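Local coordinates for phosphodiesterase MJ0936 (PDB 2AHD), which is an archaeal phosphodiesterase of the calcineurin-like phosphoesterase superfamily, a single-chain alpha/beta sandwich with two facing beta-sheets flanked by helices, at residues I32-D36 against F94-G98; L40-K44 against K66-L71; Y113-G119 against D131-P137; G146-I150 against R161-L165. All coordinates share one frame; numbering follows the deposited sequence.

Contact 1 of 4, residues I32-D36 against F94-G98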
loop_
_atom_site.group_PDB
_atom_site.type_symbol
_atom_site.label_atom_id
_atom_site.label_comp_id
_atom_site.label_asym_id
_atom_site.label_seq_id
_atom_site.Cartn_x
_atom_site.Cartn_y
_atom_site.Cartn_z
ATOM N N ILE A 32 0.715 3.660 2.388
ATOM C CA ILE A 32 -0.054 3.193 1.230
ATOM C C ILE A 32 -0.415 1.717 1.429
ATOM O O ILE A 32 0.443 0.905 1.773
ATOM C CB ILE A 32 0.763 3.299 -0.067
ATOM C CG1 ILE A 32 1.225 4.730 -0.282
ATOM C CG2 ILE A 32 -0.067 2.829 -1.244
ATOM C CD1 ILE A 32 2.024 4.902 -1.536
ATOM N N HIS A 33 -1.679 1.377 1.218
ATOM C CA HIS A 33 -2.151 0.006 1.369
ATOM C C HIS A 33 -2.948 -0.244 0.111
ATOM O O HIS A 33 -4.006 0.328 -0.073
ATOM C CB HIS A 33 -3.048 -0.092 2.597
ATOM C CG HIS A 33 -3.537 -1.475 2.892
ATOM N ND1 HIS A 33 -4.198 -2.246 1.960
ATOM C CD2 HIS A 33 -3.503 -2.208 4.029
ATOM C CE1 HIS A 33 -4.553 -3.392 2.512
ATOM N NE2 HIS A 33 -4.144 -3.394 3.767
ATOM N N CYS A 34 -2.452 -1.087 -0.773
ATOM C CA CYS A 34 -3.175 -1.296 -2.014
ATOM C C CYS A 34 -4.000 -2.550 -2.104
ATOM O O CYS A 34 -4.791 -2.710 -3.026
ATOM C CB CYS A 34 -2.203 -1.270 -3.195
ATOM S SG CYS A 34 -0.467 -1.531 -2.786
ATOM N N GLY A 35 -3.835 -3.430 -1.129
ATOM C CA GLY A 35 -4.524 -4.708 -1.172
ATOM C C GLY A 35 -5.854 -4.849 -0.498
ATOM O O GLY A 35 -6.594 -3.891 -0.338
ATOM N N ASP A 36 -6.149 -6.080 -0.116
ATOM C CA ASP A 36 -7.398 -6.382 0.547
ATOM C C ASP A 36 -7.188 -6.378 2.059
ATOM O O ASP A 36 -6.465 -7.219 2.593
ATOM C CB ASP A 36 -7.938 -7.774 0.142
ATOM C CG ASP A 36 -7.837 -8.060 -1.355
ATOM O OD1 ASP A 36 -6.945 -8.843 -1.752
ATOM O OD2 ASP A 36 -8.651 -7.524 -2.127
ATOM N N PHE A 94 1.338 6.233 -8.845
ATOM C CA PHE A 94 0.141 5.591 -9.376
ATOM C C PHE A 94 -0.027 4.331 -8.562
ATOM O O PHE A 94 0.821 3.449 -8.600
ATOM C CB PHE A 94 0.239 5.202 -10.832
ATOM C CG PHE A 94 -1.032 4.613 -11.354
ATOM C CD1 PHE A 94 -2.211 5.347 -11.324
ATOM C CD2 PHE A 94 -1.069 3.319 -11.848
ATOM C CE1 PHE A 94 -3.409 4.801 -11.781
ATOM C CE2 PHE A 94 -2.268 2.762 -12.308
ATOM C CZ PHE A 94 -3.438 3.509 -12.273
ATOM N N ILE A 95 -1.131 4.256 -7.829
ATOM C CA ILE A 95 -1.404 3.132 -6.957
ATOM C C ILE A 95 -2.648 2.364 -7.360
ATOM O O ILE A 95 -3.643 2.944 -7.775
ATOM C CB ILE A 95 -1.575 3.626 -5.527
ATOM C CG1 ILE A 95 -0.405 4.538 -5.166
ATOM C CG2 ILE A 95 -1.653 2.459 -4.581
ATOM C CD1 ILE A 95 -0.519 5.176 -3.807
ATOM N N THR A 96 -2.580 1.046 -7.234
ATOM C CA THR A 96 -3.706 0.185 -7.576
ATOM C C THR A 96 -3.421 -1.234 -7.127
ATOM O O THR A 96 -2.286 -1.675 -7.158
ATOM C CB THR A 96 -3.998 0.188 -9.114
ATOM O OG1 THR A 96 -5.155 -0.613 -9.377
ATOM C CG2 THR A 96 -2.815 -0.367 -9.910
ATOM N N HIS A 97 -4.454 -1.934 -6.681
ATOM C CA HIS A 97 -4.317 -3.318 -6.252
ATOM C C HIS A 97 -4.096 -4.060 -7.558
ATOM O O HIS A 97 -4.812 -3.789 -8.521
ATOM C CB HIS A 97 -5.628 -3.761 -5.613
ATOM C CG HIS A 97 -5.647 -5.187 -5.171
ATOM N ND1 HIS A 97 -4.962 -5.632 -4.066
ATOM C CD2 HIS A 97 -6.300 -6.264 -5.667
ATOM C CE1 HIS A 97 -5.193 -6.920 -3.896
ATOM N NE2 HIS A 97 -6.003 -7.329 -4.855
ATOM N N GLY A 98 -3.117 -4.962 -7.615
ATOM C CA GLY A 98 -2.874 -5.705 -8.855
ATOM C C GLY A 98 -4.059 -5.638 -9.808
ATOM O O GLY A 98 -4.057 -4.839 -10.736
#

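Contact 2 of 4, residues L40-K44 against K66-L71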
loop_
_atom_site.group_PDB
_atom_site.type_symbol
_atom_site.label_atom_id
_atom_site.label_comp_id
_atom_site.label_asym_id
_atom_site.label_seq_id
_atom_site.Cartn_x
_atom_site.Cartn_y
_atom_site.Cartn_z
ATOM N N LEU A 40 -14.106 -5.382 7.465
ATOM C CA LEU A 40 -14.284 -4.096 8.133
ATOM C C LEU A 40 -13.531 -3.958 9.436
ATOM O O LEU A 40 -12.890 -2.933 9.668
ATOM C CB LEU A 40 -15.769 -3.828 8.398
ATOM C CG LEU A 40 -16.455 -2.835 7.455
ATOM C CD1 LEU A 40 -17.958 -2.821 7.675
ATOM C CD2 LEU A 40 -15.849 -1.466 7.688
ATOM N N PHE A 41 -13.600 -4.976 10.287
ATOM C CA PHE A 41 -12.926 -4.896 11.576
ATOM C C PHE A 41 -11.455 -4.561 11.454
ATOM O O PHE A 41 -10.821 -4.158 12.423
ATOM C CB PHE A 41 -13.134 -6.186 12.399
ATOM C CG PHE A 41 -12.580 -7.438 11.772
ATOM C CD1 PHE A 41 -11.224 -7.715 11.814
ATOM C CD2 PHE A 41 -13.429 -8.357 11.161
ATOM C CE1 PHE A 41 -10.718 -8.887 11.259
ATOM C CE2 PHE A 41 -12.931 -9.533 10.602
ATOM C CZ PHE A 41 -11.574 -9.799 10.651
ATOM N N VAL A 42 -10.914 -4.702 10.253
ATOM C CA VAL A 42 -9.510 -4.399 10.042
ATOM C C VAL A 42 -9.230 -2.904 10.182
ATOM O O VAL A 42 -8.187 -2.509 10.700
ATOM C CB VAL A 42 -9.041 -4.858 8.652
ATOM C CG1 VAL A 42 -7.600 -4.409 8.421
ATOM C CG2 VAL A 42 -9.154 -6.373 8.540
ATOM N N ILE A 43 -10.166 -2.077 9.730
ATOM C CA ILE A 43 -9.996 -0.635 9.793
ATOM C C ILE A 43 -9.805 -0.115 11.221
ATOM O O ILE A 43 -9.039 0.823 11.444
ATOM C CB ILE A 43 -11.197 0.095 9.147
ATOM C CG1 ILE A 43 -11.391 -0.373 7.705
ATOM C CG2 ILE A 43 -10.973 1.587 9.163
ATOM C CD1 ILE A 43 -10.195 -0.172 6.811
ATOM N N LYS A 44 -10.486 -0.720 12.192
ATOM C CA LYS A 44 -10.366 -0.259 13.572
ATOM C C LYS A 44 -8.961 -0.434 14.129
ATOM O O LYS A 44 -8.612 0.132 15.160
ATOM C CB LYS A 44 -11.379 -0.968 14.477
ATOM C CG LYS A 44 -12.868 -0.721 14.116
ATOM C CD LYS A 44 -13.291 0.780 14.071
ATOM C CE LYS A 44 -13.125 1.399 12.669
ATOM N NZ LYS A 44 -13.716 2.757 12.522
ATOM N N LYS A 66 -18.728 1.186 3.403
ATOM C CA LYS A 66 -18.381 1.420 4.800
ATOM C C LYS A 66 -16.882 1.472 5.042
ATOM O O LYS A 66 -16.429 2.020 6.041
ATOM C CB LYS A 66 -18.991 0.335 5.692
ATOM C CG LYS A 66 -20.477 0.106 5.485
ATOM C CD LYS A 66 -21.095 -0.603 6.682
ATOM C CE LYS A 66 -22.369 -1.355 6.298
ATOM N NZ LYS A 66 -23.378 -0.499 5.601
ATOM N N LEU A 67 -16.110 0.895 4.131
ATOM C CA LEU A 67 -14.662 0.885 4.277
ATOM C C LEU A 67 -14.126 2.316 4.210
ATOM O O LEU A 67 -13.312 2.723 5.044
ATOM C CB LEU A 67 -14.030 0.005 3.183
ATOM C CG LEU A 67 -12.951 -1.029 3.556
ATOM C CD1 LEU A 67 -13.360 -1.855 4.765
ATOM C CD2 LEU A 67 -12.715 -1.935 2.372
ATOM N N LYS A 68 -14.600 3.082 3.228
ATOM C CA LYS A 68 -14.157 4.464 3.075
ATOM C C LYS A 68 -14.667 5.327 4.216
ATOM O O LYS A 68 -13.973 6.237 4.673
ATOM C CB LYS A 68 -14.640 5.069 1.750
ATOM C CG LYS A 68 -13.955 6.415 1.435
ATOM C CD LYS A 68 -14.650 7.255 0.351
ATOM C CE LYS A 68 -14.759 6.545 -0.992
ATOM N NZ LYS A 68 -15.779 5.453 -0.957
ATOM N N GLU A 69 -15.885 5.045 4.666
ATOM C CA GLU A 69 -16.482 5.798 5.760
ATOM C C GLU A 69 -15.640 5.649 7.016
ATOM O O GLU A 69 -15.220 6.632 7.620
ATOM C CB GLU A 69 -17.892 5.297 6.039
ATOM C CG GLU A 69 -18.754 5.186 4.799
ATOM C CD GLU A 69 -20.208 4.878 5.129
ATOM O OE1 GLU A 69 -21.012 4.738 4.177
ATOM O OE2 GLU A 69 -20.535 4.779 6.339
ATOM N N TRP A 70 -15.394 4.406 7.401
ATOM C CA TRP A 70 -14.607 4.103 8.583
ATOM C C TRP A 70 -13.199 4.672 8.490
ATOM O O TRP A 70 -12.624 5.089 9.492
ATOM C CB TRP A 70 -14.543 2.593 8.772
ATOM C CG TRP A 70 -15.849 1.979 9.195
ATOM C CD1 TRP A 70 -17.113 2.369 8.826
ATOM C CD2 TRP A 70 -16.016 0.826 10.028
ATOM N NE1 TRP A 70 -18.051 1.527 9.379
ATOM C CE2 TRP A 70 -17.406 0.570 10.119
ATOM C CE3 TRP A 70 -15.124 -0.023 10.705
ATOM C CZ2 TRP A 70 -17.922 -0.500 10.860
ATOM C CZ3 TRP A 70 -15.637 -1.085 11.438
ATOM C CH2 TRP A 70 -17.023 -1.316 11.510
ATOM N N LEU A 71 -12.647 4.681 7.280
ATOM C CA LEU A 71 -11.307 5.208 7.052
ATOM C C LEU A 71 -11.279 6.707 7.269
ATOM O O LEU A 71 -10.301 7.248 7.779
ATOM C CB LEU A 71 -10.845 4.884 5.634
ATOM C CG LEU A 71 -10.054 3.588 5.461
ATOM C CD1 LEU A 71 -9.973 3.226 3.989
ATOM C CD2 LEU A 71 -8.661 3.757 6.060
#

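Contact 3 of 4, residues Y113-G119 against D131-P137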
loop_
_atom_site.group_PDB
_atom_site.type_symbol
_atom_site.label_atom_id
_atom_site.label_comp_id
_atom_site.label_asym_id
_atom_site.label_seq_id
_atom_site.Cartn_x
_atom_site.Cartn_y
_atom_site.Cartn_z
ATOM N N TYR A 113 4.437 8.492 -14.680
ATOM C CA TYR A 113 4.622 8.390 -13.232
ATOM C C TYR A 113 6.030 7.971 -12.874
ATOM O O TYR A 113 6.684 7.253 -13.623
ATOM C CB TYR A 113 3.649 7.373 -12.640
ATOM C CG TYR A 113 2.201 7.706 -12.866
ATOM C CD1 TYR A 113 1.527 8.588 -12.017
ATOM C CD2 TYR A 113 1.502 7.145 -13.938
ATOM C CE1 TYR A 113 0.191 8.901 -12.231
ATOM C CE2 TYR A 113 0.169 7.452 -14.162
ATOM C CZ TYR A 113 -0.483 8.327 -13.302
ATOM O OH TYR A 113 -1.814 8.609 -13.503
ATOM N N ASP A 114 6.483 8.412 -11.710
ATOM C CA ASP A 114 7.827 8.094 -11.236
ATOM C C ASP A 114 7.846 6.747 -10.534
ATOM O O ASP A 114 8.797 5.967 -10.669
ATOM C CB ASP A 114 8.311 9.183 -10.273
ATOM C CG ASP A 114 8.539 10.504 -10.968
ATOM O OD1 ASP A 114 9.468 10.577 -11.802
ATOM O OD2 ASP A 114 7.789 11.463 -10.689
ATOM N N VAL A 115 6.772 6.495 -9.791
ATOM C CA VAL A 115 6.622 5.268 -9.034
ATOM C C VAL A 115 5.282 4.630 -9.341
ATOM O O VAL A 115 4.317 5.329 -9.608
ATOM C CB VAL A 115 6.694 5.566 -7.526
ATOM C CG1 VAL A 115 6.797 4.276 -6.737
ATOM C CG2 VAL A 115 7.885 6.477 -7.240
ATOM N N VAL A 116 5.238 3.300 -9.334
ATOM C CA VAL A 116 3.995 2.556 -9.560
ATOM C C VAL A 116 3.940 1.456 -8.509
ATOM O O VAL A 116 4.776 0.563 -8.481
ATOM C CB VAL A 116 3.926 1.927 -10.958
ATOM C CG1 VAL A 116 2.632 1.184 -11.118
ATOM C CG2 VAL A 116 4.017 3.000 -12.008
ATOM N N ILE A 117 2.953 1.548 -7.631
ATOM C CA ILE A 117 2.781 0.596 -6.548
ATOM C C ILE A 117 1.532 -0.255 -6.749
ATOM O O ILE A 117 0.496 0.256 -7.163
ATOM C CB ILE A 117 2.671 1.344 -5.219
ATOM C CG1 ILE A 117 3.876 2.276 -5.059
ATOM C CG2 ILE A 117 2.569 0.352 -4.072
ATOM C CD1 ILE A 117 3.835 3.106 -3.817
ATOM N N TYR A 118 1.622 -1.548 -6.449
ATOM C CA TYR A 118 0.480 -2.444 -6.621
ATOM C C TYR A 118 0.655 -3.713 -5.805
ATOM O O TYR A 118 1.753 -4.011 -5.371
ATOM C CB TYR A 118 0.324 -2.801 -8.098
ATOM C CG TYR A 118 1.370 -3.763 -8.577
ATOM C CD1 TYR A 118 1.082 -5.115 -8.721
ATOM C CD2 TYR A 118 2.662 -3.335 -8.839
ATOM C CE1 TYR A 118 2.051 -6.015 -9.115
ATOM C CE2 TYR A 118 3.647 -4.223 -9.233
ATOM C CZ TYR A 118 3.336 -5.563 -9.372
ATOM O OH TYR A 118 4.301 -6.447 -9.796
ATOM N N GLY A 119 -0.429 -4.453 -5.597
ATOM C CA GLY A 119 -0.352 -5.688 -4.833
ATOM C C GLY A 119 -1.044 -6.807 -5.584
ATOM O O GLY A 119 -0.704 -7.084 -6.731
ATOM N N ASP A 131 13.332 3.877 -15.708
ATOM C CA ASP A 131 13.331 4.947 -14.718
ATOM C C ASP A 131 11.995 5.101 -14.008
ATOM O O ASP A 131 11.672 6.168 -13.474
ATOM C CB ASP A 131 13.748 6.271 -15.354
ATOM C CG ASP A 131 15.243 6.338 -15.604
ATOM O OD1 ASP A 131 16.016 6.284 -14.613
ATOM O OD2 ASP A 131 15.640 6.434 -16.791
ATOM N N VAL A 132 11.220 4.020 -14.017
ATOM C CA VAL A 132 9.944 3.980 -13.333
ATOM C C VAL A 132 10.188 3.000 -12.189
ATOM O O VAL A 132 10.643 1.884 -12.413
ATOM C CB VAL A 132 8.832 3.434 -14.235
ATOM C CG1 VAL A 132 7.487 3.693 -13.592
ATOM C CG2 VAL A 132 8.909 4.066 -15.607
ATOM N N LEU A 133 9.923 3.426 -10.963
ATOM C CA LEU A 133 10.118 2.558 -9.817
ATOM C C LEU A 133 8.843 1.741 -9.603
ATOM O O LEU A 133 7.813 2.278 -9.199
ATOM C CB LEU A 133 10.433 3.396 -8.576
ATOM C CG LEU A 133 11.570 2.866 -7.703
ATOM C CD1 LEU A 133 11.162 1.567 -7.015
ATOM C CD2 LEU A 133 12.792 2.647 -8.576
ATOM N N VAL A 134 8.922 0.442 -9.888
ATOM C CA VAL A 134 7.786 -0.465 -9.751
ATOM C C VAL A 134 7.866 -1.234 -8.447
ATOM O O VAL A 134 8.786 -2.012 -8.242
ATOM C CB VAL A 134 7.749 -1.456 -10.911
ATOM C CG1 VAL A 134 6.546 -2.350 -10.778
ATOM C CG2 VAL A 134 7.709 -0.702 -12.222
ATOM N N ILE A 135 6.881 -1.038 -7.580
ATOM C CA ILE A 135 6.891 -1.689 -6.281
ATOM C C ILE A 135 5.657 -2.485 -5.864
ATOM O O ILE A 135 4.535 -2.002 -5.936
ATOM C CB ILE A 135 7.157 -0.651 -5.169
ATOM C CG1 ILE A 135 8.476 0.080 -5.438
ATOM C CG2 ILE A 135 7.173 -1.334 -3.798
ATOM C CD1 ILE A 135 8.725 1.245 -4.497
ATOM N N ASN A 136 5.887 -3.713 -5.418
ATOM C CA ASN A 136 4.835 -4.579 -4.909
ATOM C C ASN A 136 5.408 -4.920 -3.547
ATOM O O ASN A 136 6.442 -5.564 -3.441
ATOM C CB ASN A 136 4.681 -5.846 -5.756
ATOM C CG ASN A 136 3.520 -6.722 -5.299
ATOM O OD1 ASN A 136 3.284 -6.910 -4.098
ATOM N ND2 ASN A 136 2.796 -7.277 -6.262
ATOM N N PRO A 137 4.765 -4.457 -2.485
ATOM C CA PRO A 137 5.274 -4.743 -1.148
ATOM C C PRO A 137 5.202 -6.195 -0.709
ATOM O O PRO A 137 5.801 -6.569 0.303
ATOM C CB PRO A 137 4.431 -3.832 -0.262
ATOM C CG PRO A 137 3.146 -3.744 -1.003
ATOM C CD PRO A 137 3.577 -3.595 -2.429
#

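Contact 4 of 4, residues G146-I150 against R161-L165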
loop_
_atom_site.group_PDB
_atom_site.type_symbol
_atom_site.label_atom_id
_atom_site.label_comp_id
_atom_site.label_asym_id
_atom_site.label_seq_id
_atom_site.Cartn_x
_atom_site.Cartn_y
_atom_site.Cartn_z
ATOM N N GLY A 146 4.393 -17.707 2.594
ATOM C CA GLY A 146 5.030 -18.006 3.856
ATOM C C GLY A 146 5.990 -16.930 4.309
ATOM O O GLY A 146 6.673 -17.085 5.307
ATOM N N ILE A 147 6.039 -15.827 3.577
ATOM C CA ILE A 147 6.929 -14.720 3.911
ATOM C C ILE A 147 6.177 -13.396 3.983
ATOM O O ILE A 147 5.963 -12.736 2.959
ATOM C CB ILE A 147 8.037 -14.607 2.862
ATOM C CG1 ILE A 147 8.725 -15.958 2.726
ATOM C CG2 ILE A 147 9.027 -13.525 3.253
ATOM C CD1 ILE A 147 9.730 -15.994 1.656
ATOM N N PRO A 148 5.756 -12.992 5.189
ATOM C CA PRO A 148 5.029 -11.732 5.335
ATOM C C PRO A 148 5.964 -10.524 5.188
ATOM O O PRO A 148 6.995 -10.448 5.846
ATOM C CB PRO A 148 4.422 -11.852 6.734
ATOM C CG PRO A 148 5.444 -12.601 7.459
ATOM C CD PRO A 148 5.842 -13.687 6.480
ATOM N N THR A 149 5.602 -9.585 4.322
ATOM C CA THR A 149 6.430 -8.411 4.109
ATOM C C THR A 149 5.674 -7.108 3.879
ATOM O O THR A 149 4.503 -7.090 3.475
ATOM C CB THR A 149 7.400 -8.604 2.909
ATOM O OG1 THR A 149 6.667 -8.972 1.740
ATOM C CG2 THR A 149 8.406 -9.686 3.201
ATOM N N ILE A 150 6.372 -6.015 4.170
ATOM C CA ILE A 150 5.866 -4.663 3.974
ATOM C C ILE A 150 7.094 -3.958 3.460
ATOM O O ILE A 150 8.129 -4.589 3.268
ATOM C CB ILE A 150 5.413 -3.980 5.283
ATOM C CG1 ILE A 150 6.569 -3.962 6.282
ATOM C CG2 ILE A 150 4.191 -4.672 5.845
ATOM C CD1 ILE A 150 6.186 -3.480 7.656
ATOM N N ARG A 161 13.308 -0.410 0.979
ATOM C CA ARG A 161 13.836 -1.572 1.671
ATOM C C ARG A 161 12.689 -2.389 2.252
ATOM O O ARG A 161 11.766 -1.836 2.862
ATOM C CB ARG A 161 14.805 -1.144 2.775
ATOM C CG ARG A 161 14.411 0.135 3.512
ATOM C CD ARG A 161 15.376 0.421 4.659
ATOM N NE ARG A 161 15.090 -0.386 5.848
ATOM C CZ ARG A 161 14.305 0.007 6.850
ATOM N NH1 ARG A 161 13.727 1.207 6.812
ATOM N NH2 ARG A 161 14.093 -0.800 7.888
ATOM N N GLU A 162 12.740 -3.702 2.043
ATOM C CA GLU A 162 11.706 -4.587 2.549
ATOM C C GLU A 162 11.869 -4.808 4.031
ATOM O O GLU A 162 12.896 -4.487 4.614
ATOM C CB GLU A 162 11.753 -5.945 1.846
ATOM C CG GLU A 162 11.357 -5.913 0.385
ATOM C CD GLU A 162 11.552 -7.248 -0.304
ATOM O OE1 GLU A 162 11.343 -7.321 -1.536
ATOM O OE2 GLU A 162 11.918 -8.219 0.387
ATOM N N ILE A 163 10.832 -5.362 4.636
ATOM C CA ILE A 163 10.846 -5.662 6.046
ATOM C C ILE A 163 10.040 -6.923 6.203
ATOM O O ILE A 163 8.843 -6.926 5.924
ATOM C CB ILE A 163 10.178 -4.560 6.872
ATOM C CG1 ILE A 163 10.952 -3.249 6.724
ATOM C CG2 ILE A 163 10.081 -4.998 8.322
ATOM C CD1 ILE A 163 10.356 -2.090 7.501
ATOM N N VAL A 164 10.701 -8.002 6.613
ATOM C CA VAL A 164 10.018 -9.265 6.831
ATOM C C VAL A 164 9.423 -9.188 8.229
ATOM O O VAL A 164 10.008 -8.591 9.118
ATOM C CB VAL A 164 10.978 -10.443 6.753
ATOM C CG1 VAL A 164 10.229 -11.717 7.022
ATOM C CG2 VAL A 164 11.627 -10.491 5.396
ATOM N N LEU A 165 8.261 -9.783 8.435
ATOM C CA LEU A 165 7.633 -9.726 9.742
ATOM C C LEU A 165 7.909 -10.958 10.610
ATOM O O LEU A 165 7.685 -10.877 11.843
ATOM C CB LEU A 165 6.131 -9.485 9.562
ATOM C CG LEU A 165 5.695 -8.032 9.303
ATOM C CD1 LEU A 165 6.687 -7.331 8.406
ATOM C CD2 LEU A 165 4.312 -8.013 8.684
ATOM O OXT LEU A 165 8.359 -11.989 10.052
#

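Contact 1 of 4, residues I32-D36 against F94-G98
H97 and I95 pack against C34 and I32 where the two sheets of the calcineurin-like phosphoesterase sandwich meet, at the C-terminal ends of strands 30-33 and 91-96. The strands belong to different sheets, so side chains make most of the join. The touching parts run nearly the same way, 16° apart, with CA of C34 4.8 Å from CA of H97. I95 fills the apolar half. Its CG2 touches both CG2 of I32, at 3.7 Å, and CB of C34, at 4.0 Å, while its CD1 packs on the CG2 and CD1 methyls of I32; the two isoleucine side chains cross obliquely. I54 lies against I95, and I117 of strand 115-118 against I32 and C34, which buries the cluster.

Beyond C34 the polar half begins. H97 has CG anti to its backbone N (chi1 178°), which lays the imidazole beside the turn C34-D36. ND1 gives a weak, bent hydrogen bond of 3.1 Å to O of C34, and that oxygen lies at the ring edge, near its plane. NE2 has a weak bond of its own to N59, so both ring nitrogens have partners. G35 and D36 match the Gly-Asp motif of this family, whose sites lie on loops at such strand ends. CA of G35 comes up obliquely beside ND1. The D36 carboxylate receives the backbone N of N60 at OD2, and its plane is turned 67° from the imidazole, with OD1 3.4 Å from CE1 of H97.

Contact 2 of 4, residues L40-K44 against K66-L71
L40 points its CD2 methyl straight onto the indole of W70. The methyl sits over the six-membered ring, 3.4 Å from the centroid and 17° off the normal, a CH-pi contact in which the leucine side chain stands at about a right angle to the tryptophan. CD1 of L40 lies between CZ2 of W70 and CB of K66, 3.9 Å from each. On the other side of the indole plane runs K44: its chain, bent at chi2 and chi3, passes at about a right angle to the tryptophan side chain and brings NZ 3.8 Å from CB of W70.

I43 goes deeper, beneath the tryptophan's root. With CG2 anti to the backbone N, this methyl lies 3.7 Å from CB of W70, leaving the other branch for the leucines: CG1 is 3.8 Å from CD1 of L67, and CD1 is 4.0 Å from CG of L71. No hydrogen bond joins the two segments.

The packing sets the start of the short helix 43-46 against helix 64-74, where I74 extends the surface met by I43 and K44, while L71 also rests on I80 of strand 79-81.

Contact 3 of 4, residues Y113-G119 against D131-P137
V116 bonds to strand 133-136 through both its backbone groups: its N donates to O of L133 at 2.8 Å, and its O accepts from N of I135 at 2.8 Å. The same pattern continues at either end, with N of L133 bound to O of D114 at 2.8 Å and N of Y118 to O of I135 at 3.0 Å. All four bonds are fairly straight. V115 and I117 turn their own backbone groups the other way, to K92, F94 and T96, so the strand is bonded along both edges.

The polar side chains find partners beyond the pair: D114 OD2 accepts from N of K92, Y113 OH pairs with S85 OG, and N136 uses OD1 for N of G138 and ND2, weakly, for T121 OG1. CB of N136 lies over one face of the Y118 ring, 4.1 Å from its centroid, with the amide plane 74° from the ring.

V115, I117, L133 and I135 share one face, with I117 reaching C34; V116 and V134 share the other, against I108 of helix 101-110. This is a parallel pair within a mixed sheet, and strands 91-96 and 115-118 with that helix form a beta-alpha-beta unit of the calcineurin-like sandwich.

Contact 4 of 4, residues G146-I150 against R161-L165
A beta hairpin made of strands 149-154 and 159-164 ends here, at the edge of one sheet of the calcineurin-like sandwich, close to the C terminus of the chain. I150 and I163 form an antiparallel hydrogen-bonded pair: N of I150 donates to O of I163 at 3.2 Å, and N of I163 returns a bond of 3.1 Å to O of I150, approaching 38° out of that carbonyl's plane. T149 and V164 make the next, non-hydrogen-bonded pair, and N of L165 then reaches O of P148 at 3.0 Å.

The side chains divide between the two faces. CG2 of T149 touches CG2 of V164 at 4.0 Å, while OG1 of T149 is turned to O of P137, its hydrogen-bond partner. I150 and I163 lie on the face covered by helix 13-24, where I150 meets A19 and F23 and I163 meets I22. In I150, CG1 stands between the backbone N and the carbonyl carbon (chi1 57°), which swings it across to CB of I163, at 3.7 Å. The CD1 methyl of I150 then meets CD1 of L165, two side chains at about a right angle. P148 and L165 pass each other in opposite directions, CG of the proline lying 3.8 Å from CB of L165.

From the N terminus, strand 30-33 opens contact 1, whose loop closes at 94-98 and joins the two sheets. Contact 2 is nested within that loop: it starts just after the first segment of contact 1 and pairs helices 43-46 and 64-74 about 16 Å away, centre to centre. Contact 3 then closes the loop from 113-119 to 131-137, which holds strand 125-128, and extends the sheet of strand 91-96; F94, T96 and, from the other sheet, I32 touch I117 there. Contact 4 closes the short hairpin from 146-150 to 161-165 in the sheet of strand 30-33. Neither crosses another contact, and P137 and T149 join the last two.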